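Local coordinates for protein hemoglobin subunit beta (Mustelus griseus, PDB 1GCV) that carries oxygen from the gills to the peripheral tissues on a bound heme, as the beta subunit of a heterotetramer of two alpha and two beta chains, at residues B[12-15]-B[16-20]; B[26-29]-B[30-34]; B[113-116]-B[117-121]. All coordinates share one frame; numbering follows the deposited sequence.

Contact 1 of 3, residues B[12-15]-B[16-20]; sequences SKTF and QGTDM
One face of the Phe15 ring takes Met20 CG, which lies 4.0 Å from the ring centroid and 17° off its normal, nearest the CD2 and CE2 rim, a CH-pi contact. The sulfur stands beyond it over the same ring, SD 5.0 Å from the Phe15 centroid, a loose Met-aromatic contact, and CE comes down near CZ. Met20 crosses the phenyl group at about a right angle, its chain bent at chi2 (-51°) and chi3 (-83°) so that SD and CE stay over or near the ring. Val58, Leu61, Gln62 and Val65 of helix 50-66 and Trp120 of helix 114-132 also touch Phe15. Residues 12-17 close helix 5-17, and the chain passes through an inverse gamma turn centred on Asp19, the N-cap of helix 20-34. In this last turn of helix 5-17 Lys13 O accepts from two amides: Gly17 N at 2.9 Å approaches nearly end-on to the carbonyl, while Gln16 N at 3.1 Å sits above the carbonyl plane. Thr18, the first residue to leave helical geometry, still gives its N to Thr14 O at 2.9 Å. The two threonine side chains run side by side, Thr14 CG2 3.8 Å from Thr18 OG1, and Thr14 OG1 is hydrogen-bonded to Glu10 O.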
ATOM      1  N   SER B  12       5.280  20.105 -19.310  1.00 26.93           N
ATOM      2  CA  SER B  12       5.069  20.468 -20.706  1.00 28.41           C
ATOM      3  C   SER B  12       6.372  20.515 -21.494  1.00 29.73           C
ATOM      4  O   SER B  12       6.428  20.053 -22.633  1.00 31.36           O
ATOM      5  CB  SER B  12       4.366  21.822 -20.797  1.00 29.31           C
ATOM      6  OG  SER B  12       5.316  22.869 -20.862  1.00 41.36           O
ATOM      7  N   LYS B  13       7.419  21.071 -20.892  1.00 28.10           N
ATOM      8  CA  LYS B  13       8.708  21.160 -21.562  1.00 31.16           C
ATOM      9  C   LYS B  13       9.321  19.788 -21.834  1.00 31.46           C
ATOM     10  O   LYS B  13       9.863  19.553 -22.913  1.00 29.91           O
ATOM     11  CB  LYS B  13       9.682  22.000 -20.734  1.00 36.23           C
ATOM     12  CG  LYS B  13      10.076  23.315 -21.399  1.00 49.13           C
ATOM     13  CD  LYS B  13       8.921  24.318 -21.388  1.00 53.04           C
ATOM     14  CE  LYS B  13       8.089  24.242 -22.666  1.00 56.00           C
ATOM     15  NZ  LYS B  13       6.690  24.730 -22.470  1.00 55.35           N
ATOM     16  N   THR B  14       9.237  18.885 -20.860  1.00 29.50           N
ATOM     17  CA  THR B  14       9.795  17.541 -21.022  1.00 27.68           C
ATOM     18  C   THR B  14       9.100  16.791 -22.149  1.00 29.69           C
ATOM     19  O   THR B  14       9.730  16.033 -22.888  1.00 32.01           O
ATOM     20  CB  THR B  14       9.657  16.708 -19.730  1.00 25.83           C
ATOM     21  OG1 THR B  14      10.377  17.351 -18.673  1.00 24.96           O
ATOM     22  CG2 THR B  14      10.222  15.300 -19.929  1.00 24.72           C
ATOM     23  N   PHE B  15       7.800  17.004 -22.284  1.00 27.93           N
ATOM     24  CA  PHE B  15       7.043  16.332 -23.323  1.00 31.08           C
ATOM     25  C   PHE B  15       7.313  16.882 -24.712  1.00 36.00           C
ATOM     26  O   PHE B  15       7.075  16.204 -25.711  1.00 37.97           O
ATOM     27  CB  PHE B  15       5.555  16.425 -23.024  1.00 30.03           C
ATOM     28  CG  PHE B  15       5.011  15.197 -22.399  1.00 29.85           C
ATOM     29  CD1 PHE B  15       4.976  15.070 -21.019  1.00 27.19           C
ATOM     30  CD2 PHE B  15       4.584  14.139 -23.188  1.00 26.57           C
ATOM     31  CE1 PHE B  15       4.529  13.903 -20.435  1.00 28.38           C
ATOM     32  CE2 PHE B  15       4.136  12.972 -22.615  1.00 28.21           C
ATOM     33  CZ  PHE B  15       4.108  12.849 -21.236  1.00 28.38           C
ATOM     34  N   GLN B  16       7.811  18.109 -24.775  1.00 39.39           N
ATOM     35  CA  GLN B  16       8.094  18.742 -26.052  1.00 43.75           C
ATOM     36  C   GLN B  16       9.568  18.633 -26.447  1.00 44.71           C
ATOM     37  O   GLN B  16       9.906  18.768 -27.621  1.00 46.46           O
ATOM     38  CB  GLN B  16       7.658  20.214 -26.001  1.00 45.21           C
ATOM     39  CG  GLN B  16       8.673  21.206 -26.549  1.00 54.28           C
ATOM     40  CD  GLN B  16       8.732  22.489 -25.746  1.00 58.95           C
ATOM     41  OE1 GLN B  16       9.814  22.947 -25.362  1.00 61.47           O
ATOM     42  NE2 GLN B  16       7.569  23.079 -25.484  1.00 60.28           N
ATOM     43  N   GLY B  17      10.438  18.369 -25.474  1.00 46.63           N
ATOM     44  CA  GLY B  17      11.865  18.275 -25.757  1.00 45.14           C
ATOM     45  C   GLY B  17      12.551  16.947 -25.474  1.00 43.67           C
ATOM     46  O   GLY B  17      13.747  16.797 -25.738  1.00 44.20           O
ATOM     47  N   THR B  18      11.810  15.989 -24.926  1.00 42.00           N
ATOM     48  CA  THR B  18      12.363  14.669 -24.631  1.00 39.46           C
ATOM     49  C   THR B  18      11.589  13.648 -25.463  1.00 38.16           C
ATOM     50  O   THR B  18      10.405  13.838 -25.750  1.00 36.81           O
ATOM     51  CB  THR B  18      12.239  14.312 -23.107  1.00 38.63           C
ATOM     52  OG1 THR B  18      13.176  15.089 -22.351  1.00 40.75           O
ATOM     53  CG2 THR B  18      12.535  12.832 -22.859  1.00 33.67           C
ATOM     54  N   ASP B  19      12.270  12.582 -25.871  1.00 35.40           N
ATOM     55  CA  ASP B  19      11.642  11.524 -26.654  1.00 34.82           C
ATOM     56  C   ASP B  19      10.897  10.599 -25.686  1.00 32.34           C
ATOM     57  O   ASP B  19      11.391   9.524 -25.327  1.00 30.22           O
ATOM     58  CB  ASP B  19      12.712  10.745 -27.418  1.00 38.64           C
ATOM     59  CG  ASP B  19      12.130   9.666 -28.311  1.00 41.92           C
ATOM     60  OD1 ASP B  19      10.916   9.717 -28.619  1.00 43.24           O
ATOM     61  OD2 ASP B  19      12.898   8.764 -28.705  1.00 43.92           O
ATOM     62  N   MET B  20       9.709  11.029 -25.270  1.00 30.22           N
ATOM     63  CA  MET B  20       8.896  10.274 -24.326  1.00 29.73           C
ATOM     64  C   MET B  20       8.453   8.925 -24.867  1.00 30.04           C
ATOM     65  O   MET B  20       8.152   8.014 -24.090  1.00 31.14           O
ATOM     66  CB  MET B  20       7.677  11.100 -23.903  1.00 26.72           C
ATOM     67  CG  MET B  20       8.016  12.245 -22.945  1.00 30.48           C
ATOM     68  SD  MET B  20       8.998  11.746 -21.496  1.00 33.24           S
ATOM     69  CE  MET B  20       7.710  11.133 -20.418  1.00 28.77           C
TER

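Contact 2 of 3, residues B[26-29]-B[30-34]; sequences QALD and RMFKV
Leu28 CD2 touches two side chains of the next turn, 3.9 Å from Met31 CE and 4.1 Å from Phe32 CZ; all three side chains point the same way, off one flank of helix 20-34. Met31 comes alongside with CG anti to the backbone N (chi1 -176°) and an extended chain that bends only at chi3, which brings the terminal methyl to the leucine. Phe32 leans back over its own helix: Leu28 O lies 3.3 Å from CD2 of Phe32, over a ring face and offset toward the rim. The same oxygen accepts the amide of Phe32 (N to Leu28 O 3.0 Å), one of three regular i to i+4 bonds here, with Arg30 N to Gln26 O and Met31 N to Ala27 O both at 2.9 Å. The fourth, Lys33 N to Asp29 O at 3.3 Å, is weak. Farther out, Leu28 packs on the distal heme residue His53 and on Ala54, Met31 on Leu96 and Thr38, and the Phe32 ring meets that of Phe42. The other flank is polar: Arg30 NE forms a salt bridge with Glu103, and its NH1 and NH2 bond His121 and Phe116 O of a neighbouring hemoglobin chain, where Asp119 pairs with Lys33. Glu103 also accepts from Gln26 NE2. The helix thus sets an apolar flank beside the heme pocket and a charged one against another subunit, and the carboxylate of Glu103 probably steadies the arginine's charge at that interface.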
ATOM      1  N   GLN B  26      10.807   1.872 -23.021  1.00 19.13           N
ATOM      2  CA  GLN B  26      11.721   1.232 -22.090  1.00 21.84           C
ATOM      3  C   GLN B  26      11.072   1.019 -20.724  1.00 21.61           C
ATOM      4  O   GLN B  26      11.415   0.081 -20.003  1.00 21.03           O
ATOM      5  CB  GLN B  26      12.990   2.072 -21.958  1.00 23.30           C
ATOM      6  CG  GLN B  26      13.946   1.876 -23.134  1.00 30.55           C
ATOM      7  CD  GLN B  26      14.882   3.047 -23.340  1.00 33.82           C
ATOM      8  OE1 GLN B  26      15.235   3.381 -24.469  1.00 39.41           O
ATOM      9  NE2 GLN B  26      15.293   3.677 -22.248  1.00 39.12           N
ATOM     10  N   ALA B  27      10.121   1.882 -20.379  1.00 21.46           N
ATOM     11  CA  ALA B  27       9.428   1.779 -19.101  1.00 19.39           C
ATOM     12  C   ALA B  27       8.509   0.570 -19.107  1.00 17.76           C
ATOM     13  O   ALA B  27       8.358  -0.104 -18.087  1.00 18.17           O
ATOM     14  CB  ALA B  27       8.626   3.049 -18.827  1.00 17.44           C
ATOM     15  N   LEU B  28       7.898   0.300 -20.258  1.00 16.23           N
ATOM     16  CA  LEU B  28       7.003  -0.843 -20.395  1.00 17.60           C
ATOM     17  C   LEU B  28       7.809  -2.130 -20.274  1.00 17.49           C
ATOM     18  O   LEU B  28       7.426  -3.047 -19.549  1.00 18.51           O
ATOM     19  CB  LEU B  28       6.285  -0.796 -21.748  1.00 17.57           C
ATOM     20  CG  LEU B  28       4.983   0.007 -21.747  1.00 21.25           C
ATOM     21  CD1 LEU B  28       4.589   0.325 -23.169  1.00 23.32           C
ATOM     22  CD2 LEU B  28       3.882  -0.776 -21.051  1.00 20.12           C
ATOM     23  N   ASP B  29       8.928  -2.193 -20.986  1.00 17.88           N
ATOM     24  CA  ASP B  29       9.796  -3.365 -20.949  1.00 22.53           C
ATOM     25  C   ASP B  29      10.343  -3.584 -19.531  1.00 22.93           C
ATOM     26  O   ASP B  29      10.470  -4.721 -19.068  1.00 23.47           O
ATOM     27  CB  ASP B  29      10.954  -3.196 -21.939  1.00 25.67           C
ATOM     28  CG  ASP B  29      10.527  -3.413 -23.390  1.00 35.68           C
ATOM     29  OD1 ASP B  29       9.529  -4.131 -23.641  1.00 37.93           O
ATOM     30  OD2 ASP B  29      11.197  -2.863 -24.287  1.00 42.51           O
ATOM     31  N   ARG B  30      10.674  -2.490 -18.850  1.00 20.01           N
ATOM     32  CA  ARG B  30      11.183  -2.570 -17.487  1.00 16.03           C
ATOM     33  C   ARG B  30      10.087  -3.170 -16.618  1.00 16.09           C
ATOM     34  O   ARG B  30      10.338  -4.058 -15.809  1.00 18.58           O
ATOM     35  CB  ARG B  30      11.539  -1.171 -16.973  1.00 14.54           C
ATOM     36  CG  ARG B  30      12.115  -1.150 -15.570  1.00 13.59           C
ATOM     37  CD  ARG B  30      12.619   0.239 -15.206  1.00 14.80           C
ATOM     38  NE  ARG B  30      13.715   0.663 -16.069  1.00 11.29           N
ATOM     39  CZ  ARG B  30      14.996   0.400 -15.836  1.00 14.94           C
ATOM     40  NH1 ARG B  30      15.351  -0.289 -14.762  1.00 15.46           N
ATOM     41  NH2 ARG B  30      15.924   0.821 -16.685  1.00 16.19           N
ATOM     42  N   MET B  31       8.864  -2.684 -16.810  1.00 15.81           N
ATOM     43  CA  MET B  31       7.713  -3.147 -16.047  1.00 15.77           C
ATOM     44  C   MET B  31       7.443  -4.642 -16.208  1.00 18.77           C
ATOM     45  O   MET B  31       7.133  -5.325 -15.230  1.00 18.72           O
ATOM     46  CB  MET B  31       6.462  -2.358 -16.446  1.00 15.58           C
ATOM     47  CG  MET B  31       5.230  -2.711 -15.630  1.00 13.50           C
ATOM     48  SD  MET B  31       3.738  -1.899 -16.217  1.00 18.52           S
ATOM     49  CE  MET B  31       3.468  -2.767 -17.742  1.00 15.71           C
ATOM     50  N   PHE B  32       7.556  -5.145 -17.435  1.00 17.49           N
ATOM     51  CA  PHE B  32       7.322  -6.562 -17.715  1.00 18.64           C
ATOM     52  C   PHE B  32       8.354  -7.458 -17.046  1.00 18.39           C
ATOM     53  O   PHE B  32       8.089  -8.628 -16.789  1.00 22.31           O
ATOM     54  CB  PHE B  32       7.337  -6.824 -19.229  1.00 19.43           C
ATOM     55  CG  PHE B  32       6.209  -6.161 -19.975  1.00 20.70           C
ATOM     56  CD1 PHE B  32       4.957  -6.011 -19.386  1.00 21.10           C
ATOM     57  CD2 PHE B  32       6.405  -5.671 -21.263  1.00 23.65           C
ATOM     58  CE1 PHE B  32       3.918  -5.381 -20.063  1.00 20.93           C
ATOM     59  CE2 PHE B  32       5.373  -5.039 -21.949  1.00 22.96           C
ATOM     60  CZ  PHE B  32       4.127  -4.893 -21.346  1.00 23.32           C
ATOM     61  N   LYS B  33       9.529  -6.909 -16.765  1.00 17.22           N
ATOM     62  CA  LYS B  33      10.587  -7.675 -16.124  1.00 19.08           C
ATOM     63  C   LYS B  33      10.566  -7.596 -14.589  1.00 19.15           C
ATOM     64  O   LYS B  33      10.723  -8.609 -13.913  1.00 18.75           O
ATOM     65  CB  LYS B  33      11.948  -7.209 -16.649  1.00 21.24           C
ATOM     66  CG  LYS B  33      13.133  -7.932 -16.031  1.00 31.32           C
ATOM     67  CD  LYS B  33      13.188  -9.398 -16.447  1.00 40.30           C
ATOM     68  CE  LYS B  33      13.170  -9.552 -17.965  1.00 49.37           C
ATOM     69  NZ  LYS B  33      14.525  -9.838 -18.528  1.00 53.32           N
ATOM     70  N   VAL B  34      10.368  -6.399 -14.039  1.00 17.38           N
ATOM     71  CA  VAL B  34      10.353  -6.222 -12.585  1.00 18.29           C
ATOM     72  C   VAL B  34       9.032  -6.657 -11.953  1.00 17.06           C
ATOM     73  O   VAL B  34       9.017  -7.167 -10.832  1.00 17.76           O
ATOM     74  CB  VAL B  34      10.649  -4.740 -12.186  1.00 20.15           C
ATOM     75  CG1 VAL B  34      10.774  -4.617 -10.672  1.00 18.10           C
ATOM     76  CG2 VAL B  34      11.938  -4.263 -12.851  1.00 18.56           C
TER

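Contact 3 of 3, residues B[113-116]-B[117-121]; sequences TPHI and QGIWD
Thr113 grips the first turn of helix 114-132 through two acceptors. Its carbonyl O takes the amide of Gln117 in a short bond (N to O 2.8 Å) that is nearly straight, 163° at the hydrogen, and its OG1 takes the amide of Ile116 (N to OG1 3.2 Å, 164°). The second is an N-cap bond: with chi1 at 68° the hydroxyl is turned back over the helix start, where it meets an amide that has no preceding helical carbonyl to bond. Pro114 fills the first helical position, and its O accepts from Gly118 N at 2.9 Å. Ile116 O is met by three atoms: Trp120 N bonds it at 3.3 Å, Ile119 N adds a weak bond, and Trp120 CD1 reaches it at the indole edge, 3.2 Å away. Ile116 CG2 lies at this edge too, in the indole plane and 3.8 Å from CD1 of Trp120, the two side chains running alongside each other. One turn round, Ile119 CD1 reaches back to CE1 of His115 at 3.9 Å, and less closely to CD1 of Ile116. With an alanine in place of Ile119 everything beyond CB is gone, and the His115 imidazole is likely to be freer to turn, with a gap toward Ile11. Gln117, fully extended, points elsewhere: its OE1 accepts from Arg31 of a neighbouring hemoglobin chain, which also packs on Pro114. Within the subunit helix 5-17 packs here, Glu10 accepting from Trp120 NE1 while Glu6 meets His115, Ile11 meets Ile119 and Thr14 meets Trp120; Leu104 and Arg108 of helix 93-108 pack against the indole.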
ATOM      1  N   THR B 113      16.467  15.739  -9.868  1.00 20.69           N
ATOM      2  CA  THR B 113      16.545  16.019  -8.441  1.00 21.41           C
ATOM      3  C   THR B 113      15.298  15.595  -7.674  1.00 20.06           C
ATOM      4  O   THR B 113      14.247  15.358  -8.270  1.00 19.58           O
ATOM      5  CB  THR B 113      16.755  17.526  -8.206  1.00 23.39           C
ATOM      6  OG1 THR B 113      15.574  18.243  -8.595  1.00 22.20           O
ATOM      7  CG2 THR B 113      17.932  18.026  -9.020  1.00 26.73           C
ATOM      8  N   PRO B 114      15.415  15.455  -6.339  1.00 18.60           N
ATOM      9  CA  PRO B 114      14.268  15.063  -5.512  1.00 19.39           C
ATOM     10  C   PRO B 114      13.063  15.966  -5.781  1.00 18.46           C
ATOM     11  O   PRO B 114      11.920  15.507  -5.792  1.00 19.06           O
ATOM     12  CB  PRO B 114      14.794  15.203  -4.081  1.00 20.43           C
ATOM     13  CG  PRO B 114      16.260  14.944  -4.216  1.00 21.38           C
ATOM     14  CD  PRO B 114      16.646  15.581  -5.537  1.00 19.58           C
ATOM     15  N   HIS B 115      13.330  17.252  -6.006  1.00 21.30           N
ATOM     16  CA  HIS B 115      12.275  18.218  -6.289  1.00 20.38           C
ATOM     17  C   HIS B 115      11.611  17.907  -7.633  1.00 18.41           C
ATOM     18  O   HIS B 115      10.380  17.905  -7.740  1.00 19.00           O
ATOM     19  CB  HIS B 115      12.840  19.643  -6.300  1.00 23.11           C
ATOM     20  CG  HIS B 115      11.831  20.685  -6.664  1.00 26.52           C
ATOM     21  ND1 HIS B 115      11.856  21.358  -7.867  1.00 28.02           N
ATOM     22  CD2 HIS B 115      10.740  21.138  -6.002  1.00 26.30           C
ATOM     23  CE1 HIS B 115      10.823  22.178  -7.931  1.00 27.53           C
ATOM     24  NE2 HIS B 115      10.130  22.064  -6.812  1.00 30.49           N
ATOM     25  N   ILE B 116      12.424  17.646  -8.655  1.00 19.16           N
ATOM     26  CA  ILE B 116      11.897  17.315  -9.976  1.00 20.55           C
ATOM     27  C   ILE B 116      11.112  15.995  -9.919  1.00 20.17           C
ATOM     28  O   ILE B 116      10.067  15.864 -10.557  1.00 18.95           O
ATOM     29  CB  ILE B 116      13.024  17.186 -11.023  1.00 20.26           C
ATOM     30  CG1 ILE B 116      13.743  18.526 -11.186  1.00 24.88           C
ATOM     31  CG2 ILE B 116      12.444  16.747 -12.356  1.00 22.08           C
ATOM     32  CD1 ILE B 116      12.849  19.646 -11.683  1.00 27.63           C
ATOM     33  N   GLN B 117      11.618  15.021  -9.158  1.00 18.66           N
ATOM     34  CA  GLN B 117      10.936  13.734  -9.018  1.00 17.07           C
ATOM     35  C   GLN B 117       9.576  13.980  -8.379  1.00 17.44           C
ATOM     36  O   GLN B 117       8.587  13.345  -8.745  1.00 21.52           O
ATOM     37  CB  GLN B 117      11.740  12.770  -8.139  1.00 15.11           C
ATOM     38  CG  GLN B 117      10.968  11.490  -7.775  1.00 17.35           C
ATOM     39  CD  GLN B 117      11.747  10.534  -6.884  1.00 16.94           C
ATOM     40  OE1 GLN B 117      12.877  10.808  -6.489  1.00 20.52           O
ATOM     41  NE2 GLN B 117      11.134   9.396  -6.564  1.00 17.26           N
ATOM     42  N   GLY B 118       9.539  14.901  -7.418  1.00 17.12           N
ATOM     43  CA  GLY B 118       8.295  15.238  -6.748  1.00 15.74           C
ATOM     44  C   GLY B 118       7.232  15.758  -7.705  1.00 16.32           C
ATOM     45  O   GLY B 118       6.055  15.461  -7.539  1.00 16.81           O
ATOM     46  N   ILE B 119       7.642  16.531  -8.712  1.00 15.21           N
ATOM     47  CA  ILE B 119       6.703  17.074  -9.686  1.00 14.57           C
ATOM     48  C   ILE B 119       6.102  15.950 -10.537  1.00 16.30           C
ATOM     49  O   ILE B 119       4.897  15.918 -10.785  1.00 16.59           O
ATOM     50  CB  ILE B 119       7.395  18.097 -10.614  1.00 15.49           C
ATOM     51  CG1 ILE B 119       7.884  19.292  -9.792  1.00 14.55           C
ATOM     52  CG2 ILE B 119       6.428  18.567 -11.697  1.00 14.76           C
ATOM     53  CD1 ILE B 119       8.731  20.275 -10.580  1.00 11.45           C
ATOM     54  N   TRP B 120       6.951  15.029 -10.979  1.00 16.53           N
ATOM     55  CA  TRP B 120       6.507  13.902 -11.788  1.00 15.37           C
ATOM     56  C   TRP B 120       5.647  12.939 -10.982  1.00 14.73           C
ATOM     57  O   TRP B 120       4.667  12.394 -11.483  1.00 15.45           O
ATOM     58  CB  TRP B 120       7.722  13.182 -12.358  1.00 15.96           C
ATOM     59  CG  TRP B 120       8.284  13.940 -13.495  1.00 16.64           C
ATOM     60  CD1 TRP B 120       9.350  14.796 -13.471  1.00 17.57           C
ATOM     61  CD2 TRP B 120       7.768  13.976 -14.824  1.00 20.22           C
ATOM     62  NE1 TRP B 120       9.525  15.367 -14.708  1.00 16.41           N
ATOM     63  CE2 TRP B 120       8.566  14.880 -15.558  1.00 19.55           C
ATOM     64  CE3 TRP B 120       6.702  13.334 -15.470  1.00 18.73           C
ATOM     65  CZ2 TRP B 120       8.335  15.157 -16.909  1.00 22.57           C
ATOM     66  CZ3 TRP B 120       6.472  13.608 -16.812  1.00 21.59           C
ATOM     67  CH2 TRP B 120       7.286  14.513 -17.517  1.00 22.41           C
ATOM     68  N   ASP B 121       6.019  12.730  -9.727  1.00 15.55           N
ATOM     69  CA  ASP B 121       5.261  11.848  -8.848  1.00 15.84           C
ATOM     70  C   ASP B 121       3.851  12.410  -8.728  1.00 14.76           C
ATOM     71  O   ASP B 121       2.863  11.683  -8.796  1.00 15.95           O
ATOM     72  CB  ASP B 121       5.920  11.808  -7.467  1.00 17.93           C
ATOM     73  CG  ASP B 121       5.244  10.839  -6.524  1.00 19.95           C
ATOM     74  OD1 ASP B 121       4.464  11.289  -5.667  1.00 27.15           O
ATOM     75  OD2 ASP B 121       5.494   9.624  -6.638  1.00 25.82           O
TER

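In the fold
Contacts 1 and 3 meet where helix 5-17 lies against helix 114-132: Thr14 OG1 is 3.5 Å from Trp120 CZ2, and Phe15 CE1 is 4.1 Å from Trp120 CH2, with centres 15 Å apart. Contact 2 touches neither, its centre about 20 Å from that of contact 1 and 21 Å from that of contact 3, although helix 20-34 follows directly on helix 5-17. It is also nearest the heme: the Met31 side chain comes within about 4 Å of it, against about 9 Å for Phe15 and 11 Å for Trp120. Contacts 2 and 3 both reach neighbouring chains of the tetramer, whereas contact 1 meets none.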